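Local coordinates for protein aspartate semialdehyde dehydrogenase (Francisella tularensis subsp. tularensis, PDB 4WOJ) that probably catalyses the NADPH-dependent reductive dephosphorylation of L-aspartyl-4-phosphate to L-aspartate-semialdehyde, working as a homodimer in the biosynthesis of lysine, methionine and threonine, at residues Tyr64-Leu69 against Arg92-Gln97; Val143-Leu148 against Leu327-Gly332; Ser186-Ile191 against Leu224-Leu229. One frame throughout, in Å; residues are numbered along the deposited sequence.

Contact 1 (Tyr64-Leu69 against Arg92-Gln97); sequences YSIDQL and REAGWQ
Ile66 and Ala94 bring the two backbones closest, with CA atoms 8.3 Å apart; here the first turn of helix 66-70 faces the point where helix 81-93 ends. Ser65 is the N-cap of the former, its OG accepting from Gln68 N at 3.3 Å. The latter stops in a Schellman motif: Gly95, at positive phi (87°), is the C-prime residue, Trp96 N bonds to Leu91 O, and Gly95 N to Arg92 O at 2.9 Å. Between the segments, the branch methyl CG2 of Ile66 meets CB of Ala94 at 4.3 Å, a light apolar touch. Trp96 has CG anti to its backbone N (chi1 -177°), which brings the indole toward Leu69; NE1 lies 4.0 Å from Leu69 O, too long for a bond, and donates instead to Met72 O. Arg92 NH1 binds Trp96 O at 2.9 Å, the oxygen near the guanidinium plane but NH1 37° out of the carbonyl plane, while NH2 forms a salt bridge with Asp135. Through Leu69 and Trp96, which both rest on Leu75, helix 66-70 and the end of helix 81-93 pack against strand 74-77 of the parallel sheet of the Rossmann-type NAD-binding domain.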
ATOM      1  N   TYR B  64     -25.650  18.105 -23.595  1.00 55.89           N
ATOM      2  CA  TYR B  64     -24.947  18.759 -24.708  1.00 55.79           C
ATOM      3  C   TYR B  64     -25.704  19.929 -25.330  1.00 54.44           C
ATOM      4  O   TYR B  64     -25.168  20.645 -26.179  1.00 52.88           O
ATOM      5  CB  TYR B  64     -24.574  17.726 -25.773  1.00 55.97           C
ATOM      6  CG  TYR B  64     -23.549  16.754 -25.250  1.00 58.40           C
ATOM      7  CD1 TYR B  64     -22.198  17.103 -25.183  1.00 60.17           C
ATOM      8  CD2 TYR B  64     -23.934  15.509 -24.765  1.00 59.26           C
ATOM      9  CE1 TYR B  64     -21.262  16.226 -24.659  1.00 59.40           C
ATOM     10  CE2 TYR B  64     -23.008  14.627 -24.252  1.00 58.80           C
ATOM     11  CZ  TYR B  64     -21.679  14.982 -24.199  1.00 63.20           C
ATOM     12  OH  TYR B  64     -20.768  14.080 -23.681  1.00 62.69           O
ATOM     13  N   SER B  65     -26.947  20.137 -24.917  1.00 53.18           N
ATOM     14  CA  SER B  65     -27.667  21.301 -25.419  1.00 48.72           C
ATOM     15  C   SER B  65     -27.111  22.522 -24.736  1.00 48.33           C
ATOM     16  O   SER B  65     -27.231  22.662 -23.516  1.00 48.47           O
ATOM     17  CB  SER B  65     -29.165  21.233 -25.173  1.00 44.77           C
ATOM     18  OG  SER B  65     -29.713  22.543 -25.208  1.00 40.03           O
ATOM     19  N   ILE B  66     -26.549  23.408 -25.544  1.00 47.64           N
ATOM     20  CA  ILE B  66     -25.902  24.632 -25.065  1.00 51.97           C
ATOM     21  C   ILE B  66     -26.904  25.706 -24.631  1.00 53.52           C
ATOM     22  O   ILE B  66     -26.565  26.613 -23.868  1.00 53.62           O
ATOM     23  CB  ILE B  66     -24.991  25.220 -26.161  1.00 50.67           C
ATOM     24  CG1 ILE B  66     -23.912  24.204 -26.556  1.00 53.86           C
ATOM     25  CG2 ILE B  66     -24.369  26.542 -25.711  1.00 55.19           C
ATOM     26  CD1 ILE B  66     -22.986  23.794 -25.422  1.00 56.81           C
ATOM     27  N   ASP B  67     -28.124  25.622 -25.139  1.00 54.10           N
ATOM     28  CA  ASP B  67     -29.138  26.622 -24.806  1.00 58.17           C
ATOM     29  C   ASP B  67     -29.676  26.359 -23.419  1.00 48.79           C
ATOM     30  O   ASP B  67     -29.811  27.262 -22.621  1.00 35.91           O
ATOM     31  CB  ASP B  67     -30.296  26.611 -25.816  1.00 66.95           C
ATOM     32  CG  ASP B  67     -30.070  27.560 -26.980  1.00 74.63           C
ATOM     33  OD1 ASP B  67     -28.916  27.655 -27.462  1.00 78.69           O
ATOM     34  OD2 ASP B  67     -31.053  28.203 -27.415  1.00 79.21           O
ATOM     35  N   GLN B  68     -30.006  25.100 -23.173  1.00 53.17           N
ATOM     36  CA  GLN B  68     -30.632  24.680 -21.917  1.00 51.41           C
ATOM     37  C   GLN B  68     -29.674  24.898 -20.760  1.00 47.82           C
ATOM     38  O   GLN B  68     -30.069  25.413 -19.720  1.00 44.11           O
ATOM     39  CB  GLN B  68     -31.084  23.212 -22.005  1.00 52.55           C
ATOM     40  CG  GLN B  68     -32.209  22.989 -23.025  1.00 55.52           C
ATOM     41  CD  GLN B  68     -32.855  21.597 -22.955  1.00 52.72           C
ATOM     42  OE1 GLN B  68     -32.212  20.561 -23.197  1.00 50.25           O
ATOM     43  NE2 GLN B  68     -34.129  21.577 -22.648  1.00 55.62           N
ATOM     44  N   LEU B  69     -28.408  24.526 -20.958  1.00 48.92           N
ATOM     45  CA  LEU B  69     -27.357  24.754 -19.952  1.00 49.53           C
ATOM     46  C   LEU B  69     -27.204  26.247 -19.633  1.00 43.56           C
ATOM     47  O   LEU B  69     -27.088  26.628 -18.476  1.00 41.29           O
ATOM     48  CB  LEU B  69     -26.006  24.215 -20.439  1.00 53.31           C
ATOM     49  CG  LEU B  69     -25.792  22.706 -20.521  1.00 53.34           C
ATOM     50  CD1 LEU B  69     -24.494  22.431 -21.257  1.00 51.99           C
ATOM     51  CD2 LEU B  69     -25.760  22.084 -19.137  1.00 56.08           C
ATOM     52  N   ARG B  92     -18.695  29.498 -22.419  1.00 49.44           N
ATOM     53  CA  ARG B  92     -18.085  30.823 -22.204  1.00 51.90           C
ATOM     54  C   ARG B  92     -18.051  31.576 -23.537  1.00 55.32           C
ATOM     55  O   ARG B  92     -18.388  32.754 -23.597  1.00 56.11           O
ATOM     56  CB  ARG B  92     -16.683  30.730 -21.584  1.00 50.24           C
ATOM     57  CG  ARG B  92     -16.613  30.115 -20.189  1.00 44.82           C
ATOM     58  CD  ARG B  92     -17.250  30.981 -19.119  1.00 42.87           C
ATOM     59  NE  ARG B  92     -17.133  30.340 -17.805  1.00 44.54           N
ATOM     60  CZ  ARG B  92     -18.045  30.393 -16.830  1.00 44.07           C
ATOM     61  NH1 ARG B  92     -19.175  31.084 -16.984  1.00 48.15           N
ATOM     62  NH2 ARG B  92     -17.832  29.750 -15.683  1.00 40.29           N
ATOM     63  N   GLU B  93     -17.675  30.858 -24.596  1.00 62.38           N
ATOM     64  CA  GLU B  93     -17.750  31.343 -25.992  1.00 65.20           C
ATOM     65  C   GLU B  93     -19.146  31.838 -26.373  1.00 60.27           C
ATOM     66  O   GLU B  93     -19.287  32.753 -27.174  1.00 57.45           O
ATOM     67  CB  GLU B  93     -17.363  30.230 -26.980  1.00 69.22           C
ATOM     68  CG  GLU B  93     -15.864  29.972 -27.131  1.00 71.04           C
ATOM     69  CD  GLU B  93     -15.575  28.828 -28.095  1.00 78.23           C
ATOM     70  OE1 GLU B  93     -16.548  28.145 -28.512  1.00 82.09           O
ATOM     71  OE2 GLU B  93     -14.391  28.611 -28.447  1.00 73.55           O
ATOM     72  N   ALA B  94     -20.168  31.203 -25.808  1.00 59.42           N
ATOM     73  CA  ALA B  94     -21.565  31.595 -26.029  1.00 53.86           C
ATOM     74  C   ALA B  94     -22.088  32.587 -24.986  1.00 53.41           C
ATOM     75  O   ALA B  94     -23.291  32.676 -24.795  1.00 51.77           O
ATOM     76  CB  ALA B  94     -22.452  30.359 -26.074  1.00 56.20           C
ATOM     77  N   GLY B  95     -21.185  33.307 -24.307  1.00 54.33           N
ATOM     78  CA  GLY B  95     -21.542  34.410 -23.391  1.00 53.94           C
ATOM     79  C   GLY B  95     -21.862  34.085 -21.927  1.00 57.41           C
ATOM     80  O   GLY B  95     -21.799  34.980 -21.067  1.00 56.74           O
ATOM     81  N   TRP B  96     -22.191  32.822 -21.631  1.00 50.90           N
ATOM     82  CA  TRP B  96     -22.681  32.412 -20.296  1.00 46.11           C
ATOM     83  C   TRP B  96     -21.698  32.800 -19.182  1.00 40.18           C
ATOM     84  O   TRP B  96     -20.585  32.348 -19.206  1.00 33.74           O
ATOM     85  CB  TRP B  96     -22.886  30.895 -20.266  1.00 44.52           C
ATOM     86  CG  TRP B  96     -23.447  30.337 -18.992  1.00 49.86           C
ATOM     87  CD1 TRP B  96     -24.714  30.511 -18.519  1.00 54.37           C
ATOM     88  CD2 TRP B  96     -22.785  29.466 -18.052  1.00 53.64           C
ATOM     89  NE1 TRP B  96     -24.885  29.813 -17.345  1.00 56.75           N
ATOM     90  CE2 TRP B  96     -23.716  29.171 -17.029  1.00 55.57           C
ATOM     91  CE3 TRP B  96     -21.496  28.913 -17.970  1.00 54.77           C
ATOM     92  CZ2 TRP B  96     -23.398  28.347 -15.932  1.00 57.96           C
ATOM     93  CZ3 TRP B  96     -21.181  28.093 -16.882  1.00 58.39           C
ATOM     94  CH2 TRP B  96     -22.134  27.815 -15.878  1.00 59.92           C
ATOM     95  N   GLN B  97     -22.133  33.598 -18.205  1.00 39.93           N
ATOM     96  CA  GLN B  97     -21.270  34.015 -17.084  1.00 44.43           C
ATOM     97  C   GLN B  97     -21.624  33.425 -15.703  1.00 44.24           C
ATOM     98  O   GLN B  97     -21.348  34.039 -14.665  1.00 44.88           O
ATOM     99  CB  GLN B  97     -21.258  35.526 -16.957  1.00 47.72           C
ATOM    100  CG  GLN B  97     -20.503  36.234 -18.053  1.00 48.14           C
ATOM    101  CD  GLN B  97     -20.915  37.686 -18.104  1.00 52.25           C
ATOM    102  OE1 GLN B  97     -21.153  38.300 -17.065  1.00 54.39           O
ATOM    103  NE2 GLN B  97     -21.053  38.233 -19.307  1.00 56.95           N
TER

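Contact 2 (Val143-Leu148 against Leu327-Gly332); sequences VSLMSL and LDIAIG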
ATOM      1  N   VAL B 143      -4.845  14.832  -2.700  1.00 36.27           N
ATOM      2  CA  VAL B 143      -4.552  16.135  -2.113  1.00 34.57           C
ATOM      3  C   VAL B 143      -5.628  16.509  -1.077  1.00 31.66           C
ATOM      4  O   VAL B 143      -5.350  17.062  -0.022  1.00 26.05           O
ATOM      5  CB  VAL B 143      -4.504  17.215  -3.197  1.00 35.89           C
ATOM      6  CG1 VAL B 143      -3.694  18.398  -2.704  1.00 37.52           C
ATOM      7  CG2 VAL B 143      -3.860  16.672  -4.450  1.00 39.16           C
ATOM      8  N   SER B 144      -6.878  16.216  -1.408  1.00 31.57           N
ATOM      9  CA  SER B 144      -7.960  16.604  -0.544  1.00 29.45           C
ATOM     10  C   SER B 144      -7.862  15.861   0.744  1.00 25.99           C
ATOM     11  O   SER B 144      -8.071  16.410   1.793  1.00 23.70           O
ATOM     12  CB  SER B 144      -9.266  16.303  -1.204  1.00 34.02           C
ATOM     13  OG  SER B 144      -9.458  17.316  -2.152  1.00 41.22           O
ATOM     14  N   LEU B 145      -7.523  14.597   0.650  1.00 24.71           N
ATOM     15  CA  LEU B 145      -7.555  13.737   1.804  1.00 26.05           C
ATOM     16  C   LEU B 145      -6.364  13.943   2.695  1.00 26.99           C
ATOM     17  O   LEU B 145      -6.440  13.747   3.875  1.00 25.42           O
ATOM     18  CB  LEU B 145      -7.645  12.277   1.342  1.00 28.67           C
ATOM     19  CG  LEU B 145      -9.040  12.000   0.768  1.00 29.87           C
ATOM     20  CD1 LEU B 145      -9.161  10.622   0.162  1.00 30.19           C
ATOM     21  CD2 LEU B 145     -10.066  12.193   1.856  1.00 33.07           C
ATOM     22  N   MET B 146      -5.236  14.294   2.099  1.00 29.59           N
ATOM     23  CA  MET B 146      -4.021  14.513   2.851  1.00 29.65           C
ATOM     24  C   MET B 146      -4.099  15.825   3.597  1.00 27.35           C
ATOM     25  O   MET B 146      -3.825  15.911   4.795  1.00 26.21           O
ATOM     26  CB  MET B 146      -2.872  14.586   1.882  1.00 32.44           C
ATOM     27  CG  MET B 146      -1.570  14.847   2.557  1.00 35.79           C
ATOM     28  SD  MET B 146      -0.432  15.386   1.288  1.00 43.05           S
ATOM     29  CE  MET B 146      -0.396  17.100   1.758  1.00 41.02           C
ATOM     30  N   SER B 147      -4.497  16.850   2.865  1.00 23.81           N
ATOM     31  CA  SER B 147      -4.496  18.191   3.382  1.00 22.77           C
ATOM     32  C   SER B 147      -5.411  18.288   4.568  1.00 23.49           C
ATOM     33  O   SER B 147      -5.069  18.922   5.566  1.00 25.51           O
ATOM     34  CB  SER B 147      -4.972  19.172   2.301  1.00 22.75           C
ATOM     35  OG  SER B 147      -4.139  19.077   1.156  1.00 21.99           O
ATOM     36  N   LEU B 148      -6.588  17.663   4.463  1.00 21.33           N
ATOM     37  CA  LEU B 148      -7.525  17.580   5.594  1.00 21.24           C
ATOM     38  C   LEU B 148      -6.943  16.844   6.806  1.00 19.43           C
ATOM     39  O   LEU B 148      -7.200  17.221   7.940  1.00 21.14           O
ATOM     40  CB  LEU B 148      -8.867  16.900   5.181  1.00 21.69           C
ATOM     41  CG  LEU B 148      -9.764  17.687   4.224  1.00 22.12           C
ATOM     42  CD1 LEU B 148     -10.794  16.777   3.549  1.00 24.09           C
ATOM     43  CD2 LEU B 148     -10.470  18.809   4.958  1.00 22.46           C
ATOM     44  N   LEU B 327     -17.529  10.376   6.627  1.00 34.00           N
ATOM     45  CA  LEU B 327     -16.793  11.623   6.443  1.00 33.79           C
ATOM     46  C   LEU B 327     -15.547  11.706   7.325  1.00 33.72           C
ATOM     47  O   LEU B 327     -14.832  12.717   7.322  1.00 32.60           O
ATOM     48  CB  LEU B 327     -17.726  12.810   6.685  1.00 36.54           C
ATOM     49  CG  LEU B 327     -18.768  12.992   5.562  1.00 38.17           C
ATOM     50  CD1 LEU B 327     -19.932  13.845   6.031  1.00 40.11           C
ATOM     51  CD2 LEU B 327     -18.154  13.635   4.328  1.00 39.70           C
ATOM     52  N   ASP B 328     -15.267  10.646   8.080  1.00 32.85           N
ATOM     53  CA  ASP B 328     -14.106  10.683   8.956  1.00 31.91           C
ATOM     54  C   ASP B 328     -12.826  10.680   8.085  1.00 30.20           C
ATOM     55  O   ASP B 328     -12.698   9.959   7.079  1.00 32.72           O
ATOM     56  CB  ASP B 328     -14.062   9.506   9.949  1.00 34.19           C
ATOM     57  CG  ASP B 328     -15.373   9.303  10.765  1.00 36.45           C
ATOM     58  OD1 ASP B 328     -16.087  10.236  11.137  1.00 33.59           O
ATOM     59  OD2 ASP B 328     -15.677   8.148  11.106  1.00 40.95           O
ATOM     60  N   ILE B 329     -11.898  11.534   8.476  1.00 27.32           N
ATOM     61  CA  ILE B 329     -10.533  11.531   7.982  1.00 24.86           C
ATOM     62  C   ILE B 329      -9.763  10.847   9.111  1.00 22.65           C
ATOM     63  O   ILE B 329      -9.366  11.491  10.091  1.00 21.17           O
ATOM     64  CB  ILE B 329     -10.034  13.004   7.752  1.00 23.63           C
ATOM     65  CG1 ILE B 329     -10.948  13.705   6.760  1.00 23.18           C
ATOM     66  CG2 ILE B 329      -8.603  13.060   7.256  1.00 22.07           C
ATOM     67  CD1 ILE B 329     -11.068  12.963   5.435  1.00 24.80           C
ATOM     68  N   ALA B 330      -9.601   9.540   9.025  1.00 19.58           N
ATOM     69  CA  ALA B 330      -8.875   8.858  10.087  1.00 19.33           C
ATOM     70  C   ALA B 330      -7.346   9.035   9.896  1.00 17.66           C
ATOM     71  O   ALA B 330      -6.824   9.104   8.785  1.00 16.45           O
ATOM     72  CB  ALA B 330      -9.254   7.404  10.151  1.00 18.85           C
ATOM     73  N   ILE B 331      -6.645   9.167  11.001  1.00 17.62           N
ATOM     74  CA  ILE B 331      -5.201   9.389  10.951  1.00 16.27           C
ATOM     75  C   ILE B 331      -4.553   8.874  12.191  1.00 15.87           C
ATOM     76  O   ILE B 331      -4.965   9.194  13.298  1.00 18.60           O
ATOM     77  CB  ILE B 331      -4.883  10.860  10.779  1.00 15.90           C
ATOM     78  CG1 ILE B 331      -3.360  11.098  10.995  1.00 16.04           C
ATOM     79  CG2 ILE B 331      -5.726  11.694  11.692  1.00 15.73           C
ATOM     80  CD1 ILE B 331      -2.922  12.442  10.528  1.00 15.85           C
ATOM     81  N   GLY B 332      -3.572   8.023  12.013  1.00 15.93           N
ATOM     82  CA  GLY B 332      -2.996   7.304  13.140  1.00 17.31           C
ATOM     83  C   GLY B 332      -1.573   6.896  12.907  1.00 17.67           C
ATOM     84  O   GLY B 332      -0.956   7.346  11.983  1.00 17.68           O
TER
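Apolar side-chain contact dominates the meeting of Leu145 and Leu148 with Ile329, and no hydrogen bond crosses between helix 141-149 and the start of strand 329-336. The evidence is in the methyl and methylene distances. Leu145 CD2 approaches Ile329 CD1 at 3.8 Å, the two side chains running obliquely to each other, and Leu148 CB lies 4.1 Å from Ile329 CG1. The first torsion of Ile329 (chi1 -59°) sets CG1 beside the backbone N and CG2 anti to it, and the two branches diverge: CG1 and CD1 go to the leucine side chains, whereas CG2 turns to the helix backbone, 4.1 Å from Leu145 O. One isoleucine thus fits against two leucines three positions apart, on one face of the helix. Trp355 of helix 354-369 packs on both Leu148 and Ile329.

Polar groups of both segments find their partners within their own element or in other neighbours. Val143 O accepts twice from Ser147, from N at 3.0 Å and from OG at 2.6 Å, the two donors reaching it from opposite faces of the carbonyl plane; the buried hydroxyl is thereby satisfied within its own helix. On the strand side, Ile329 makes backbone bonds to Trp303 and Lys305.

Leu145 also touches His276, the predicted proton acceptor, its side chain about 4 Å away at the nearest atoms, and the helix starts at Cys141, the predicted acyl-thioester residue. Buried, apolar and without a directional bond across it, the contact depends on close packing and exclusion of water, beside the predicted active site.

Contact 3 (Ser186-Ile191 against Leu224-Leu229); sequences SLLSKI and LAYNLL
Leu188 overlaps the edge of the Tyr226 ring with one methyl, CD1, which lies near the ring plane, 3.9 Å from CD2 and 4.1 Å from CE2. It comes to the rim of the phenol, so this is an edge contact and no CH-pi stack. The same methyl also meets Ala225 CB at 3.9 Å, and CD1 therefore touches two consecutive residues of the loop. Leu188 extends toward them with CG anti to its carbonyl carbon (chi1 -56°), and chi2 of 175° sets CD1, the branch that reaches the loop, anti to CA.

What presents Ala225 and Tyr226 together is a type II beta turn from Leu224 to Asn227, in which they are the two central residues. Tyr226 takes the positive phi (50°) of the third position, and the closing bond, Asn227 N to Leu224 O at 2.9 Å, is weak. Gln184, one turn earlier on helix 175-191, has its OE1 bonded to Leu224 N, a polar tie between the same helix and turn.

Leu208 of helix 198-209 packs on Leu188. The second subunit lies close by: Tyr226 packs on Thr185 of that subunit, Asn227 OD1 accepts from Gln321 N of that subunit, and Ser189 OG hydrogen-bonds to Ser189 OG of the other chain. Since no hydrogen bond joins 186-191 to 224-229, their mutual hold is apolar, and directional polar bonds beside it tie the helix and loop into the dimer interface.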
ATOM      1  N   SER B 186     -14.119 -12.497  -8.152  1.00 39.22           N
ATOM      2  CA  SER B 186     -15.170 -13.508  -8.182  1.00 35.98           C
ATOM      3  C   SER B 186     -14.705 -14.732  -8.926  1.00 35.12           C
ATOM      4  O   SER B 186     -14.757 -15.843  -8.399  1.00 33.50           O
ATOM      5  CB  SER B 186     -16.431 -12.962  -8.835  1.00 35.26           C
ATOM      6  OG  SER B 186     -17.304 -14.035  -9.182  1.00 38.34           O
ATOM      7  N   LEU B 187     -14.224 -14.510 -10.140  1.00 35.08           N
ATOM      8  CA  LEU B 187     -13.740 -15.601 -10.997  1.00 37.88           C
ATOM      9  C   LEU B 187     -12.576 -16.390 -10.400  1.00 39.17           C
ATOM     10  O   LEU B 187     -12.609 -17.628 -10.367  1.00 38.64           O
ATOM     11  CB  LEU B 187     -13.321 -15.055 -12.351  1.00 39.85           C
ATOM     12  CG  LEU B 187     -14.448 -14.394 -13.162  1.00 41.23           C
ATOM     13  CD1 LEU B 187     -13.874 -13.646 -14.358  1.00 39.74           C
ATOM     14  CD2 LEU B 187     -15.470 -15.441 -13.612  1.00 40.42           C
ATOM     15  N   LEU B 188     -11.570 -15.669  -9.909  1.00 37.47           N
ATOM     16  CA  LEU B 188     -10.457 -16.295  -9.220  1.00 37.81           C
ATOM     17  C   LEU B 188     -10.916 -17.091  -8.029  1.00 40.39           C
ATOM     18  O   LEU B 188     -10.338 -18.128  -7.718  1.00 42.84           O
ATOM     19  CB  LEU B 188      -9.464 -15.263  -8.709  1.00 36.02           C
ATOM     20  CG  LEU B 188      -8.890 -14.332  -9.732  1.00 35.44           C
ATOM     21  CD1 LEU B 188      -8.028 -13.312  -9.017  1.00 38.66           C
ATOM     22  CD2 LEU B 188      -8.074 -15.118 -10.713  1.00 37.32           C
ATOM     23  N   SER B 189     -11.928 -16.599  -7.330  1.00 45.15           N
ATOM     24  CA  SER B 189     -12.466 -17.332  -6.174  1.00 48.97           C
ATOM     25  C   SER B 189     -13.112 -18.642  -6.583  1.00 47.83           C
ATOM     26  O   SER B 189     -13.084 -19.607  -5.822  1.00 49.22           O
ATOM     27  CB  SER B 189     -13.501 -16.512  -5.392  1.00 49.33           C
ATOM     28  OG  SER B 189     -12.994 -15.246  -5.008  1.00 52.57           O
ATOM     29  N   LYS B 190     -13.717 -18.668  -7.765  1.00 50.79           N
ATOM     30  CA  LYS B 190     -14.384 -19.894  -8.236  1.00 54.52           C
ATOM     31  C   LYS B 190     -13.365 -20.965  -8.525  1.00 51.77           C
ATOM     32  O   LYS B 190     -13.468 -22.071  -7.994  1.00 54.00           O
ATOM     33  CB  LYS B 190     -15.248 -19.652  -9.472  1.00 58.19           C
ATOM     34  CG  LYS B 190     -16.639 -19.194  -9.090  1.00 58.99           C
ATOM     35  CD  LYS B 190     -17.367 -18.534 -10.241  1.00 61.31           C
ATOM     36  CE  LYS B 190     -18.740 -18.063  -9.775  1.00 57.26           C
ATOM     37  NZ  LYS B 190     -19.168 -16.841 -10.502  1.00 59.25           N
ATOM     38  N   ILE B 191     -12.360 -20.629  -9.329  1.00 47.00           N
ATOM     39  CA  ILE B 191     -11.329 -21.608  -9.641  1.00 44.22           C
ATOM     40  C   ILE B 191     -10.575 -22.100  -8.401  1.00 42.55           C
ATOM     41  O   ILE B 191     -10.091 -23.211  -8.396  1.00 43.25           O
ATOM     42  CB  ILE B 191     -10.352 -21.160 -10.730  1.00 46.90           C
ATOM     43  CG1 ILE B 191      -9.467 -22.360 -11.074  1.00 53.64           C
ATOM     44  CG2 ILE B 191      -9.486 -20.002 -10.242  1.00 52.49           C
ATOM     45  CD1 ILE B 191      -8.656 -22.281 -12.358  1.00 59.99           C
ATOM     46  N   LEU B 224      -6.026  -6.498 -10.844  1.00 35.14           N
ATOM     47  CA  LEU B 224      -5.788  -5.803  -9.568  1.00 34.18           C
ATOM     48  C   LEU B 224      -5.989  -6.727  -8.363  1.00 30.68           C
ATOM     49  O   LEU B 224      -5.354  -6.557  -7.320  1.00 30.91           O
ATOM     50  CB  LEU B 224      -6.697  -4.568  -9.476  1.00 35.84           C
ATOM     51  CG  LEU B 224      -6.668  -3.692  -8.220  1.00 36.95           C
ATOM     52  CD1 LEU B 224      -5.251  -3.265  -7.898  1.00 38.36           C
ATOM     53  CD2 LEU B 224      -7.568  -2.471  -8.373  1.00 34.26           C
ATOM     54  N   ALA B 225      -6.842  -7.731  -8.505  1.00 27.37           N
ATOM     55  CA  ALA B 225      -7.095  -8.656  -7.383  1.00 27.04           C
ATOM     56  C   ALA B 225      -5.821  -9.427  -7.003  1.00 25.84           C
ATOM     57  O   ALA B 225      -5.113  -9.916  -7.878  1.00 24.40           O
ATOM     58  CB  ALA B 225      -8.220  -9.640  -7.714  1.00 25.46           C
ATOM     59  N   TYR B 226      -5.580  -9.551  -5.699  1.00 26.86           N
ATOM     60  CA  TYR B 226      -4.334 -10.106  -5.152  1.00 27.15           C
ATOM     61  C   TYR B 226      -3.128  -9.441  -5.785  1.00 28.17           C
ATOM     62  O   TYR B 226      -2.093 -10.071  -6.019  1.00 28.67           O
ATOM     63  CB  TYR B 226      -4.257 -11.617  -5.342  1.00 28.21           C
ATOM     64  CG  TYR B 226      -5.422 -12.365  -4.706  1.00 30.13           C
ATOM     65  CD1 TYR B 226      -5.572 -12.432  -3.324  1.00 30.67           C
ATOM     66  CD2 TYR B 226      -6.362 -13.010  -5.497  1.00 31.69           C
ATOM     67  CE1 TYR B 226      -6.645 -13.105  -2.754  1.00 34.55           C
ATOM     68  CE2 TYR B 226      -7.417 -13.698  -4.941  1.00 33.47           C
ATOM     69  CZ  TYR B 226      -7.566 -13.742  -3.575  1.00 34.99           C
ATOM     70  OH  TYR B 226      -8.636 -14.443  -3.052  1.00 43.23           O
ATOM     71  N   ASN B 227      -3.258  -8.153  -6.057  1.00 27.24           N
ATOM     72  CA  ASN B 227      -2.203  -7.468  -6.713  1.00 27.23           C
ATOM     73  C   ASN B 227      -2.127  -6.019  -6.289  1.00 24.78           C
ATOM     74  O   ASN B 227      -2.862  -5.571  -5.450  1.00 24.19           O
ATOM     75  CB  ASN B 227      -2.419  -7.605  -8.216  1.00 27.77           C
ATOM     76  CG  ASN B 227      -1.136  -7.492  -8.988  1.00 28.54           C
ATOM     77  OD1 ASN B 227      -0.057  -7.574  -8.411  1.00 29.70           O
ATOM     78  ND2 ASN B 227      -1.237  -7.270 -10.293  1.00 29.70           N
ATOM     79  N   LEU B 228      -1.183  -5.306  -6.849  1.00 25.45           N
ATOM     80  CA  LEU B 228      -1.147  -3.840  -6.710  1.00 25.97           C
ATOM     81  C   LEU B 228      -0.472  -3.217  -7.943  1.00 22.03           C
ATOM     82  O   LEU B 228       0.297  -3.868  -8.608  1.00 21.12           O
ATOM     83  CB  LEU B 228      -0.511  -3.404  -5.384  1.00 25.92           C
ATOM     84  CG  LEU B 228       0.898  -3.840  -5.091  1.00 27.67           C
ATOM     85  CD1 LEU B 228       1.929  -3.040  -5.898  1.00 27.17           C
ATOM     86  CD2 LEU B 228       1.158  -3.655  -3.608  1.00 30.25           C
ATOM     87  N   LEU B 229      -0.845  -1.990  -8.265  1.00 20.73           N
ATOM     88  CA  LEU B 229      -0.402  -1.349  -9.499  1.00 21.82           C
ATOM     89  C   LEU B 229       0.243   0.026  -9.228  1.00 22.57           C
ATOM     90  O   LEU B 229      -0.470   1.048  -9.015  1.00 19.43           O
ATOM     91  CB  LEU B 229      -1.572  -1.214 -10.450  1.00 23.67           C
ATOM     92  CG  LEU B 229      -2.420  -2.483 -10.702  1.00 25.39           C
ATOM     93  CD1 LEU B 229      -3.621  -2.109 -11.539  1.00 26.35           C
ATOM     94  CD2 LEU B 229      -1.634  -3.602 -11.375  1.00 25.95           C
TER

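In the fold
The three contacts share no helix or strand and nowhere touch; nearest atoms are about 20 Å apart between contacts 1 and 2, 26 Å between 1 and 3, and 16 Å between 2 and 3. Contact 2, centred about 11 Å from the chain centre, is core, with every touching residue buried. Contact 1, about 28 Å out in the nucleotide-binding domain, is partly buried and has a thin apolar touch between two helix ends, each capped within itself. Contact 3, about 25 Å out, is nevertheless buried, with the second subunit beside it. None has a hydrogen bond between its segments; contact 1 has polar neighbours in its own domain, contact 2 backbone bonds to its sheet, contact 3 bonds to the second subunit.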